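Putative transcriptional regulator (Shigella flexneri 2a str. 2457T, PDB 3C8G) probably catalyses the addition of water to fumarate, forming malate, as a homodimer of the MtlR/FumE family. Local coordinates at residues E14-Q19 and H30-Q35; D20-F25 and H99-Q104; V72-I77 and G81-W86; T92-Y97 and L161-T166. One frame throughout, in Å; residues are numbered along the deposited sequence.

Interaction 1: E14-Q19 and H30-Q35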
loop_
_atom_site.group_PDB
_atom_site.type_symbol
_atom_site.label_atom_id
_atom_site.label_comp_id
_atom_site.label_asym_id
_atom_site.label_seq_id
_atom_site.Cartn_x
_atom_site.Cartn_y
_atom_site.Cartn_z
ATOM N N GLU B 14 31.284 0.942 2.994
ATOM C CA GLU B 14 32.170 1.256 1.856
ATOM C C GLU B 14 31.487 2.283 0.963
ATOM O O GLU B 14 32.077 3.325 0.630
ATOM C CB GLU B 14 32.599 -0.003 1.058
ATOM C CG GLU B 14 33.001 0.269 -0.430
ATOM C CD GLU B 14 34.134 -0.630 -0.993
ATOM O OE1 GLU B 14 34.731 -1.444 -0.242
ATOM O OE2 GLU B 14 34.444 -0.503 -2.205
ATOM N N GLN B 15 30.237 1.993 0.608
ATOM C CA GLN B 15 29.456 2.874 -0.231
ATOM C C GLN B 15 29.344 4.273 0.372
ATOM O O GLN B 15 29.592 5.252 -0.317
ATOM C CB GLN B 15 28.077 2.285 -0.476
ATOM C CG GLN B 15 28.017 1.292 -1.605
ATOM C CD GLN B 15 26.641 0.665 -1.745
ATOM O OE1 GLN B 15 25.637 1.350 -1.965
ATOM N NE2 GLN B 15 26.588 -0.648 -1.617
ATOM N N LEU B 16 28.985 4.374 1.655
ATOM C CA LEU B 16 28.781 5.682 2.280
ATOM C C LEU B 16 30.071 6.418 2.500
ATOM O O LEU B 16 30.119 7.628 2.332
ATOM C CB LEU B 16 28.028 5.578 3.600
ATOM C CG LEU B 16 26.538 5.286 3.466
ATOM C CD1 LEU B 16 26.080 4.750 4.803
ATOM C CD2 LEU B 16 25.696 6.508 3.007
ATOM N N ASP B 17 31.129 5.700 2.863
ATOM C CA ASP B 17 32.398 6.378 3.038
ATOM C C ASP B 17 32.916 6.874 1.675
ATOM O O ASP B 17 33.591 7.900 1.606
ATOM C CB ASP B 17 33.422 5.525 3.800
ATOM C CG ASP B 17 34.538 6.387 4.474
ATOM O OD1 ASP B 17 34.261 7.003 5.533
ATOM O OD2 ASP B 17 35.694 6.431 3.947
ATOM N N ALA B 18 32.544 6.189 0.594
ATOM C CA ALA B 18 32.883 6.642 -0.766
ATOM C C ALA B 18 32.239 7.974 -1.243
ATOM O O ALA B 18 32.581 8.469 -2.315
ATOM C CB ALA B 18 32.621 5.528 -1.781
ATOM N N GLN B 19 31.327 8.559 -0.471
ATOM C CA GLN B 19 30.649 9.774 -0.923
ATOM C C GLN B 19 31.300 11.058 -0.400
ATOM O O GLN B 19 31.232 11.336 0.778
ATOM C CB GLN B 19 29.157 9.738 -0.561
ATOM C CG GLN B 19 28.440 8.417 -0.913
ATOM C CD GLN B 19 28.635 7.968 -2.379
ATOM O OE1 GLN B 19 28.568 8.764 -3.314
ATOM N NE2 GLN B 19 28.876 6.686 -2.565
ATOM N N HIS B 30 19.606 7.208 0.802
ATOM C CA HIS B 30 18.198 6.985 0.487
ATOM C C HIS B 30 18.072 5.614 -0.179
ATOM O O HIS B 30 17.241 4.794 0.199
ATOM C CB HIS B 30 17.649 8.134 -0.380
ATOM C CG HIS B 30 16.456 7.770 -1.198
ATOM N ND1 HIS B 30 16.559 7.189 -2.452
ATOM C CD2 HIS B 30 15.130 7.901 -0.950
ATOM C CE1 HIS B 30 15.345 6.980 -2.938
ATOM N NE2 HIS B 30 14.462 7.404 -2.047
ATOM N N SER B 31 18.954 5.346 -1.125
ATOM C CA SER B 31 18.964 4.075 -1.864
ATOM C C SER B 31 19.138 2.855 -0.959
ATOM O O SER B 31 18.413 1.861 -1.093
ATOM C CB SER B 31 20.070 4.117 -2.921
ATOM O OG SER B 31 20.005 3.007 -3.795
ATOM N N ILE B 32 20.097 2.938 -0.043
ATOM C CA ILE B 32 20.328 1.912 0.962
ATOM C C ILE B 32 19.147 1.764 1.942
ATOM O O ILE B 32 18.817 0.654 2.371
ATOM C CB ILE B 32 21.624 2.220 1.724
ATOM C CG1 ILE B 32 22.829 2.060 0.781
ATOM C CG2 ILE B 32 21.749 1.347 2.985
ATOM C CD1 ILE B 32 24.171 2.573 1.344
ATOM N N LEU B 33 18.508 2.874 2.290
ATOM C CA LEU B 33 17.380 2.810 3.188
ATOM C C LEU B 33 16.149 2.176 2.502
ATOM O O LEU B 33 15.435 1.368 3.107
ATOM C CB LEU B 33 17.056 4.191 3.762
ATOM C CG LEU B 33 18.064 4.789 4.759
ATOM C CD1 LEU B 33 17.629 6.205 5.160
ATOM C CD2 LEU B 33 18.287 3.885 6.007
ATOM N N LEU B 34 15.909 2.534 1.246
ATOM C CA LEU B 34 14.775 1.989 0.515
ATOM C C LEU B 34 14.954 0.478 0.449
ATOM O O LEU B 34 14.026 -0.273 0.773
ATOM C CB LEU B 34 14.717 2.566 -0.909
ATOM C CG LEU B 34 13.424 2.828 -1.703
ATOM C CD1 LEU B 34 13.721 2.784 -3.197
ATOM C CD2 LEU B 34 12.319 1.857 -1.364
ATOM N N GLN B 35 16.152 0.028 0.057
ATOM C CA GLN B 35 16.388 -1.410 -0.010
ATOM C C GLN B 35 16.349 -2.105 1.349
ATOM O O GLN B 35 15.808 -3.208 1.451
ATOM C CB GLN B 35 17.622 -1.786 -0.854
ATOM C CG GLN B 35 17.249 -2.501 -2.251
ATOM C CD GLN B 35 16.196 -1.728 -3.112
ATOM O OE1 GLN B 35 15.049 -2.173 -3.258
ATOM N NE2 GLN B 35 16.593 -0.564 -3.652
#
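Ile32 meets Gln15 and Leu16 through a chain stretched toward helix 9-17: its CG1 lies anti to the carbonyl carbon (chi1 -68°), and the next torsion is extended at 170°, which carries CD1 out to the far end. Gln15 is turned the same way about its first bond, with the chain running straight on beyond CG, and its amide arrives beside that methyl. The evidence for contact is two approaches to one atom: Gln15 OE1 lies 3.8 Å from Ile32 CD1, and Leu16 CG lies 4.2 Å from it. Both are van der Waals contacts, confined to three side chains, with the CA atoms of Gln15 and Ile32 9.3 Å apart. On the other side of the amide, Gln15 NE2 is hydrogen-bonded to Asp11, which fixes how the group is turned. Gln19 folds back, and its NE2 donates to Gln15 O at 2.8 Å, with an N-H...O angle of 159°. Ile32 also packs on Leu7 and Leu167. This is a buried helix-helix contact between helices 9-17 and 29-40 of an all-helical fold, and Leu16 reaches on to Phe25 of helix 22-25 and to Thr160 and Val163 of helix 158-166.

Interaction 2: D20-F25 and H99-Q104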
loop_
_atom_site.group_PDB
_atom_site.type_symbol
_atom_site.label_atom_id
_atom_site.label_comp_id
_atom_site.label_asym_id
_atom_site.label_seq_id
_atom_site.Cartn_x
_atom_site.Cartn_y
_atom_site.Cartn_z
ATOM N N ASP B 20 31.908 11.851 -1.283
ATOM C CA ASP B 20 32.651 13.050 -0.846
ATOM C C ASP B 20 31.795 14.321 -0.647
ATOM O O ASP B 20 32.318 15.393 -0.282
ATOM C CB ASP B 20 33.860 13.328 -1.758
ATOM C CG ASP B 20 33.456 13.921 -3.139
ATOM O OD1 ASP B 20 32.646 14.889 -3.208
ATOM O OD2 ASP B 20 33.975 13.431 -4.174
ATOM N N ASN B 21 30.491 14.213 -0.889
ATOM C CA ASN B 21 29.606 15.372 -0.684
ATOM C C ASN B 21 28.209 14.993 -0.166
ATOM O O ASN B 21 27.719 13.899 -0.444
ATOM C CB ASN B 21 29.575 16.289 -1.927
ATOM C CG ASN B 21 28.808 15.693 -3.064
ATOM O OD1 ASN B 21 27.616 15.506 -2.990
ATOM N ND2 ASN B 21 29.483 15.407 -4.131
ATOM N N LEU B 22 27.598 15.898 0.605
ATOM C CA LEU B 22 26.245 15.706 1.178
ATOM C C LEU B 22 25.212 15.144 0.158
ATOM O O LEU B 22 24.493 14.155 0.432
ATOM C CB LEU B 22 25.752 17.018 1.805
ATOM C CG LEU B 22 24.618 17.126 2.839
ATOM C CD1 LEU B 22 23.393 17.807 2.268
ATOM C CD2 LEU B 22 24.236 15.801 3.550
ATOM N N PHE B 23 25.181 15.728 -1.033
ATOM C CA PHE B 23 24.188 15.348 -2.014
ATOM C C PHE B 23 24.327 13.889 -2.449
ATOM O O PHE B 23 23.323 13.181 -2.528
ATOM C CB PHE B 23 24.225 16.281 -3.227
ATOM C CG PHE B 23 23.348 15.829 -4.331
ATOM C CD1 PHE B 23 23.846 14.989 -5.326
ATOM C CD2 PHE B 23 22.011 16.193 -4.350
ATOM C CE1 PHE B 23 23.039 14.551 -6.353
ATOM C CE2 PHE B 23 21.162 15.745 -5.366
ATOM C CZ PHE B 23 21.674 14.919 -6.376
ATOM N N SER B 24 25.555 13.460 -2.771
ATOM C CA SER B 24 25.867 12.052 -3.082
ATOM C C SER B 24 25.609 11.177 -1.855
ATOM O O SER B 24 25.074 10.061 -1.949
ATOM C CB SER B 24 27.334 11.884 -3.503
ATOM O OG SER B 24 27.533 12.250 -4.848
ATOM N N PHE B 25 25.987 11.685 -0.694
ATOM C CA PHE B 25 25.801 10.902 0.497
ATOM C C PHE B 25 24.333 10.478 0.647
ATOM O O PHE B 25 24.015 9.283 0.725
ATOM C CB PHE B 25 26.287 11.643 1.733
ATOM C CG PHE B 25 26.324 10.777 2.943
ATOM C CD1 PHE B 25 27.473 10.057 3.260
ATOM C CD2 PHE B 25 25.196 10.640 3.750
ATOM C CE1 PHE B 25 27.515 9.222 4.376
ATOM C CE2 PHE B 25 25.228 9.807 4.879
ATOM C CZ PHE B 25 26.403 9.100 5.185
ATOM N N HIS B 99 14.549 14.411 -0.617
ATOM C CA HIS B 99 13.572 15.059 -1.494
ATOM C C HIS B 99 13.896 16.531 -1.676
ATOM O O HIS B 99 13.915 17.030 -2.801
ATOM C CB HIS B 99 12.189 14.982 -0.883
ATOM C CG HIS B 99 11.466 13.706 -1.149
ATOM N ND1 HIS B 99 11.107 13.305 -2.421
ATOM C CD2 HIS B 99 10.979 12.770 -0.302
ATOM C CE1 HIS B 99 10.441 12.167 -2.343
ATOM N NE2 HIS B 99 10.357 11.818 -1.069
ATOM N N TYR B 100 14.109 17.232 -0.563
ATOM C CA TYR B 100 14.575 18.596 -0.620
ATOM C C TYR B 100 15.869 18.733 -1.453
ATOM O O TYR B 100 15.977 19.634 -2.275
ATOM C CB TYR B 100 14.802 19.137 0.790
ATOM C CG TYR B 100 15.231 20.575 0.772
ATOM C CD1 TYR B 100 16.582 20.927 0.617
ATOM C CD2 TYR B 100 14.289 21.592 0.880
ATOM C CE1 TYR B 100 16.976 22.262 0.571
ATOM C CE2 TYR B 100 14.664 22.928 0.834
ATOM C CZ TYR B 100 16.005 23.252 0.674
ATOM O OH TYR B 100 16.359 24.581 0.639
ATOM N N LEU B 101 16.854 17.859 -1.254
ATOM C CA LEU B 101 18.115 17.983 -2.007
ATOM C C LEU B 101 17.901 17.717 -3.498
ATOM O O LEU B 101 18.432 18.407 -4.369
ATOM C CB LEU B 101 19.201 17.034 -1.458
ATOM C CG LEU B 101 19.742 17.297 -0.045
ATOM C CD1 LEU B 101 20.441 16.078 0.482
ATOM C CD2 LEU B 101 20.638 18.541 0.029
ATOM N N ASN B 102 17.097 16.702 -3.778
ATOM C CA ASN B 102 16.837 16.292 -5.156
ATOM C C ASN B 102 15.807 17.126 -5.929
ATOM O O ASN B 102 15.758 17.058 -7.156
ATOM C CB ASN B 102 16.399 14.836 -5.180
ATOM C CG ASN B 102 16.488 14.251 -6.540
ATOM O OD1 ASN B 102 15.818 13.284 -6.857
ATOM N ND2 ASN B 102 17.300 14.849 -7.371
ATOM N N GLU B 103 14.979 17.890 -5.226
ATOM C CA GLU B 103 13.920 18.629 -5.898
ATOM C C GLU B 103 14.032 20.122 -5.768
ATOM O O GLU B 103 13.367 20.829 -6.495
ATOM C CB GLU B 103 12.523 18.174 -5.437
ATOM C CG GLU B 103 12.187 16.718 -5.772
ATOM C CD GLU B 103 11.206 16.084 -4.794
ATOM O OE1 GLU B 103 10.426 16.812 -4.118
ATOM O OE2 GLU B 103 11.224 14.839 -4.692
ATOM N N GLN B 104 14.871 20.611 -4.868
ATOM C CA GLN B 104 14.858 22.034 -4.527
ATOM C C GLN B 104 16.234 22.699 -4.523
ATOM O O GLN B 104 16.392 23.814 -5.016
ATOM C CB GLN B 104 14.220 22.210 -3.151
ATOM C CG GLN B 104 13.127 23.256 -3.068
ATOM C CD GLN B 104 11.769 22.640 -3.312
ATOM O OE1 GLN B 104 11.079 22.283 -2.370
ATOM N NE2 GLN B 104 11.391 22.491 -4.566
#
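Leu22 and Phe23, in the first turn of the short helix 22-25, pack on Leu101 near the C-terminal end of helix 85-103, a helix-helix contact within an all-helical fold. In the apolar part, Leu22 CD1 stands 3.6 Å from Leu101 CD2 and 3.9 Å from Leu101 CD1. The two leucine side chains cross at about a right angle. Phe23 runs past Leu101 in the opposite direction, bringing ring atom CD2 to 4.1 Å from Leu101 CB. Its CG is anti to the backbone N (chi1 173°), a setting that lays the ring alongside the last turn of the longer helix. There the ring presents its edge: Leu101 O and Asn102 CA both lie near the ring plane, the oxygen 3.9 Å from Phe23 CE2. Trp98 and Glu106 also touch Phe23.

The hydrogen bonds considered here do not run between the two segments. Asn21 is the N-cap of helix 22-25, its OD1 accepting from Ser24 N at 2.9 Å in an almost straight bond (174°). On the other helix, His99 bridges two acidic groups, since its NE2 is bonded to Asp71 of helix 70-79 while ND1 binds Glu103. That second bond, His99 ND1 to Glu103 OE2, is 2.7 Å long, lies close to the imidazole plane and is made on the syn side of the carboxylate, though 32° out of its plane.

Interaction 3: V72-I77 and G81-W86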
loop_
_atom_site.group_PDB
_atom_site.type_symbol
_atom_site.label_atom_id
_atom_site.label_comp_id
_atom_site.label_asym_id
_atom_site.label_seq_id
_atom_site.Cartn_x
_atom_site.Cartn_y
_atom_site.Cartn_z
ATOM N N VAL B 72 5.529 5.453 1.128
ATOM C CA VAL B 72 4.360 4.577 1.292
ATOM C C VAL B 72 4.762 3.293 2.009
ATOM O O VAL B 72 4.045 2.822 2.908
ATOM C CB VAL B 72 3.527 4.308 -0.018
ATOM C CG1 VAL B 72 3.705 5.423 -1.047
ATOM C CG2 VAL B 72 3.846 2.966 -0.622
ATOM N N ALA B 73 5.928 2.757 1.659
ATOM C CA ALA B 73 6.517 1.649 2.430
ATOM C C ALA B 73 6.658 1.926 3.950
ATOM O O ALA B 73 6.343 1.060 4.776
ATOM C CB ALA B 73 7.839 1.268 1.851
ATOM N N LEU B 74 7.149 3.114 4.312
ATOM C CA LEU B 74 7.338 3.471 5.720
ATOM C C LEU B 74 5.986 3.570 6.384
ATOM O O LEU B 74 5.723 2.926 7.403
ATOM C CB LEU B 74 8.045 4.811 5.876
ATOM C CG LEU B 74 9.553 4.832 5.962
ATOM C CD1 LEU B 74 10.008 6.291 5.889
ATOM C CD2 LEU B 74 10.025 4.143 7.241
ATOM N N ARG B 75 5.129 4.375 5.787
ATOM C CA ARG B 75 3.782 4.505 6.283
ATOM C C ARG B 75 3.110 3.139 6.479
ATOM O O ARG B 75 2.460 2.930 7.506
ATOM C CB ARG B 75 2.986 5.442 5.392
ATOM C CG ARG B 75 3.420 6.866 5.629
ATOM C CD ARG B 75 2.640 7.839 4.819
ATOM N NE ARG B 75 3.394 8.293 3.657
ATOM C CZ ARG B 75 3.324 9.528 3.168
ATOM N NH1 ARG B 75 2.559 10.436 3.761
ATOM N NH2 ARG B 75 4.019 9.858 2.099
ATOM N N LEU B 76 3.323 2.195 5.553
ATOM C CA LEU B 76 2.719 0.857 5.694
ATOM C C LEU B 76 3.209 0.176 6.976
ATOM O O LEU B 76 2.408 -0.285 7.781
ATOM C CB LEU B 76 2.981 -0.031 4.465
ATOM C CG LEU B 76 1.870 -0.928 3.901
ATOM C CD1 LEU B 76 2.415 -2.275 3.492
ATOM C CD2 LEU B 76 0.734 -1.141 4.838
ATOM N N ILE B 77 4.523 0.141 7.167
ATOM C CA ILE B 77 5.112 -0.501 8.328
ATOM C C ILE B 77 4.630 0.156 9.620
ATOM O O ILE B 77 4.311 -0.546 10.603
ATOM C CB ILE B 77 6.641 -0.459 8.293
ATOM C CG1 ILE B 77 7.180 -1.004 6.953
ATOM C CG2 ILE B 77 7.230 -1.173 9.539
ATOM C CD1 ILE B 77 8.690 -0.902 6.808
ATOM N N GLY B 81 1.628 -0.994 12.883
ATOM C CA GLY B 81 2.187 -0.944 14.235
ATOM C C GLY B 81 3.455 -1.746 14.354
ATOM O O GLY B 81 3.648 -2.469 15.308
ATOM N N LYS B 82 4.341 -1.612 13.385
ATOM C CA LYS B 82 5.461 -2.542 13.312
ATOM C C LYS B 82 6.826 -1.883 13.353
ATOM O O LYS B 82 7.845 -2.505 13.106
ATOM C CB LYS B 82 5.287 -3.503 12.132
ATOM C CG LYS B 82 4.275 -4.600 12.451
ATOM C CD LYS B 82 4.584 -5.845 11.656
ATOM C CE LYS B 82 3.995 -7.071 12.298
ATOM N NZ LYS B 82 2.552 -6.886 12.608
HETATM N N MSE B 83 6.808 -0.618 13.735
HETATM C CA MSE B 83 7.988 0.217 13.836
HETATM C C MSE B 83 7.637 1.274 14.875
HETATM O O MSE B 83 6.505 1.767 14.868
HETATM C CB MSE B 83 8.224 0.856 12.478
HETATM C CG MSE B 83 9.094 2.079 12.463
HETATM SE SE MSE B 83 9.280 2.646 10.604
HETATM C CE MSE B 83 10.721 1.416 10.077
ATOM N N ASP B 84 8.550 1.618 15.786
ATOM C CA ASP B 84 8.139 2.620 16.793
ATOM C C ASP B 84 8.392 4.043 16.295
ATOM O O ASP B 84 9.005 4.205 15.238
ATOM C CB ASP B 84 8.629 2.319 18.236
ATOM C CG ASP B 84 10.126 2.204 18.330
ATOM O OD1 ASP B 84 10.645 2.061 19.471
ATOM O OD2 ASP B 84 10.787 2.258 17.260
ATOM N N LYS B 85 7.867 5.045 17.009
ATOM C CA LYS B 85 7.896 6.449 16.541
ATOM C C LYS B 85 9.293 7.009 16.158
ATOM O O LYS B 85 9.422 7.701 15.140
ATOM C CB LYS B 85 7.242 7.407 17.548
ATOM C CG LYS B 85 7.362 8.916 17.118
ATOM C CD LYS B 85 7.292 9.938 18.290
ATOM C CE LYS B 85 5.840 10.279 18.658
ATOM N NZ LYS B 85 5.735 11.028 19.947
ATOM N N TRP B 86 10.310 6.725 16.977
ATOM C CA TRP B 86 11.633 7.301 16.779
ATOM C C TRP B 86 12.232 6.944 15.413
ATOM O O TRP B 86 12.735 7.824 14.721
ATOM C CB TRP B 86 12.595 6.984 17.945
ATOM C CG TRP B 86 13.062 5.533 18.102
ATOM C CD1 TRP B 86 12.536 4.589 18.962
ATOM C CD2 TRP B 86 14.188 4.891 17.447
ATOM N NE1 TRP B 86 13.248 3.404 18.857
ATOM C CE2 TRP B 86 14.256 3.559 17.937
ATOM C CE3 TRP B 86 15.133 5.311 16.484
ATOM C CZ2 TRP B 86 15.228 2.645 17.505
ATOM C CZ3 TRP B 86 16.104 4.389 16.039
ATOM C CH2 TRP B 86 16.143 3.073 16.563
#
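A Schellman motif ends helix 70-79, and the chain that leaves it turns back to pack on the helix it has just left. Lys82 N donates to Ile77 O at 3.0 Å, the closing bond of the motif, bent to 141° at the hydrogen. Gly81, with positive phi (63°), is the C-prime residue, and its N pairs with Tyr78 O in the companion bond. The reversal also sets Lys82 CB against the same carbonyl, 3.5 Å from Ile77 O, while the rest of that lysine leads away. Beyond it, the apolar side chain of Met83, a selenomethionine here, covers one flank of the helix. Its CB lies 3.7 Å from Ile77 CG2. With CG anti to the backbone N, the chain stays extended as far as the selenium and bends there, so that both SE and CE come up to one methyl of Leu74; SE is 3.8 Å from Leu74 CD2. Met83 also touches Tyr88 and Leu74 touches Ile91, both on helix 85-103. Val72, Arg75 and Leu76 touch the neighbouring subunit. Ile37 packs on both Leu74 and Ile77, so helix 29-40 lies on helix 70-79 beside the turn that leads into helix 85-103.

Interaction 4: T92-Y97 and L161-T166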
loop_
_atom_site.group_PDB
_atom_site.type_symbol
_atom_site.label_atom_id
_atom_site.label_comp_id
_atom_site.label_asym_id
_atom_site.label_seq_id
_atom_site.Cartn_x
_atom_site.Cartn_y
_atom_site.Cartn_z
ATOM N N THR B 92 11.808 8.867 7.904
ATOM C CA THR B 92 11.050 9.959 7.309
ATOM C C THR B 92 11.944 11.193 7.130
ATOM O O THR B 92 12.017 11.746 6.041
ATOM C CB THR B 92 9.800 10.260 8.148
ATOM O OG1 THR B 92 8.965 9.107 8.091
ATOM C CG2 THR B 92 9.009 11.437 7.587
ATOM N N HIS B 93 12.669 11.587 8.170
ATOM C CA HIS B 93 13.545 12.745 8.032
ATOM C C HIS B 93 14.578 12.557 6.935
ATOM O O HIS B 93 14.804 13.469 6.154
ATOM C CB HIS B 93 14.186 13.152 9.355
ATOM C CG HIS B 93 13.226 13.800 10.314
ATOM N ND1 HIS B 93 12.214 14.645 9.903
ATOM C CD2 HIS B 93 13.127 13.728 11.665
ATOM C CE1 HIS B 93 11.538 15.067 10.955
ATOM N NE2 HIS B 93 12.083 14.539 12.036
ATOM N N PHE B 94 15.191 11.384 6.852
ATOM C CA PHE B 94 16.161 11.141 5.764
ATOM C C PHE B 94 15.472 11.251 4.418
ATOM O O PHE B 94 16.097 11.636 3.442
ATOM C CB PHE B 94 16.831 9.759 5.863
ATOM C CG PHE B 94 18.143 9.764 6.601
ATOM C CD1 PHE B 94 18.177 9.745 8.003
ATOM C CD2 PHE B 94 19.335 9.755 5.908
ATOM C CE1 PHE B 94 19.340 9.751 8.686
ATOM C CE2 PHE B 94 20.545 9.735 6.597
ATOM C CZ PHE B 94 20.544 9.733 7.986
ATOM N N SER B 95 14.180 10.926 4.363
ATOM C CA SER B 95 13.481 10.928 3.073
ATOM C C SER B 95 13.076 12.345 2.697
ATOM O O SER B 95 13.275 12.794 1.555
ATOM C CB SER B 95 12.268 9.995 3.079
ATOM O OG SER B 95 11.764 9.862 1.757
ATOM N N GLN B 96 12.525 13.058 3.659
ATOM C CA GLN B 96 12.200 14.452 3.444
ATOM C C GLN B 96 13.401 15.298 2.999
ATOM O O GLN B 96 13.276 16.104 2.072
ATOM C CB GLN B 96 11.583 15.025 4.698
ATOM C CG GLN B 96 10.390 14.216 5.201
ATOM C CD GLN B 96 9.713 14.916 6.356
ATOM O OE1 GLN B 96 10.385 15.499 7.221
ATOM N NE2 GLN B 96 8.378 14.890 6.373
ATOM N N TYR B 97 14.560 15.086 3.620
ATOM C CA TYR B 97 15.796 15.783 3.238
ATOM C C TYR B 97 16.376 15.387 1.855
ATOM O O TYR B 97 16.873 16.252 1.123
ATOM C CB TYR B 97 16.850 15.666 4.351
ATOM C CG TYR B 97 17.961 16.699 4.279
ATOM C CD1 TYR B 97 19.216 16.436 4.836
ATOM C CD2 TYR B 97 17.769 17.924 3.640
ATOM C CE1 TYR B 97 20.248 17.368 4.761
ATOM C CE2 TYR B 97 18.779 18.869 3.575
ATOM C CZ TYR B 97 20.027 18.593 4.135
ATOM O OH TYR B 97 21.045 19.536 4.074
ATOM N N LEU B 161 26.700 6.593 11.077
ATOM C CA LEU B 161 26.143 5.917 12.263
ATOM C C LEU B 161 24.616 5.814 12.174
ATOM O O LEU B 161 24.042 4.752 12.462
ATOM C CB LEU B 161 26.595 6.620 13.550
ATOM C CG LEU B 161 26.457 6.045 14.979
ATOM C CD1 LEU B 161 25.109 6.453 15.644
ATOM C CD2 LEU B 161 26.717 4.525 15.051
ATOM N N ALA B 162 23.965 6.895 11.738
ATOM C CA ALA B 162 22.488 6.932 11.700
ATOM C C ALA B 162 21.863 5.944 10.704
ATOM O O ALA B 162 20.841 5.327 11.013
ATOM C CB ALA B 162 21.971 8.333 11.436
ATOM N N VAL B 163 22.449 5.791 9.516
ATOM C CA VAL B 163 21.825 4.859 8.593
ATOM C C VAL B 163 22.110 3.435 9.056
ATOM O O VAL B 163 21.232 2.567 9.065
ATOM C CB VAL B 163 22.116 5.129 7.067
ATOM C CG1 VAL B 163 22.639 6.527 6.844
ATOM C CG2 VAL B 163 23.008 4.119 6.482
ATOM N N THR B 164 23.340 3.239 9.488
ATOM C CA THR B 164 23.838 1.970 9.947
ATOM C C THR B 164 23.013 1.437 11.138
ATOM O O THR B 164 22.761 0.230 11.220
ATOM C CB THR B 164 25.343 2.130 10.259
ATOM O OG1 THR B 164 26.084 1.016 9.747
ATOM C CG2 THR B 164 25.623 2.355 11.728
ATOM N N THR B 165 22.565 2.337 12.026
ATOM C CA THR B 165 21.768 1.927 13.187
ATOM C C THR B 165 20.285 1.746 12.827
ATOM O O THR B 165 19.579 0.948 13.445
ATOM C CB THR B 165 21.969 2.846 14.445
ATOM O OG1 THR B 165 21.455 4.133 14.172
ATOM C CG2 THR B 165 23.441 3.021 14.777
ATOM N N THR B 166 19.835 2.471 11.810
ATOM C CA THR B 166 18.498 2.271 11.236
ATOM C C THR B 166 18.362 0.882 10.579
ATOM O O THR B 166 17.450 0.121 10.903
ATOM C CB THR B 166 18.150 3.408 10.254
ATOM O OG1 THR B 166 17.919 4.610 10.991
ATOM C CG2 THR B 166 16.892 3.087 9.459
#
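Phe94 reaches from helix 85-103 to Ala162 and Val163 of helix 158-166; within 92-97, it is the ring of Phe94 that makes the contact. From CB, which already points at the partner helix, the path crosses a backbone separation of 8.9 Å, measured between the CA atoms of Phe94 and Val163. CB itself packs on Leu33 of helix 29-40. Past CG the ring opens into two sides. Along one, CE1 comes to 4.1 Å from Ala162 CB; along the other, CE2 comes to 3.8 Å from Val163 CG1. At the tip CZ touches both residues, lying 4.0 Å from Ala162 CB and equally far from Val163 CG1. The alanine methyl sits at the ring edge, near its plane; the valine side chain crosses that of Phe94 at about a right angle. Phe118 of helix 113-120 adds an edge-to-face ring contact with Phe94.

The partner helix carries two threonines bonded to their own backbone. Thr166 OG1 donates to Ala162 O at 3.0 Å, and Thr166 N reaches that oxygen from the opposite face of the carbonyl plane; Thr165 OG1 does likewise with Leu161 O, at 3.2 Å. All three touching residues are buried, and the contact is centred about 2 Å from the centre of the chain, so this is helix-helix packing in the hydrophobic core of an all-helical fold.

In the fold
Helix 85-103 ties three of the contacts together: the turn leading into it serves interaction 3, its middle interaction 4 and its end interaction 2. Interactions 2 and 3 accordingly lie on opposite sides of the chain's centre, about 24 Å apart between centres, with interaction 4 close to the middle. Interaction 1 does not use this helix; its centre is about 11 Å from that of interaction 4 and about 13 Å from that of interaction 2. It touches interaction 4 through Leu16 and Leu33, and interaction 2 through Leu16 and Gln19. Along the chain, interactions 1 and 2 alternate, as do 2 and 4, while 3 is nested within the loop closed by 2. Early and late helices are thus interleaved in one all-helical fold.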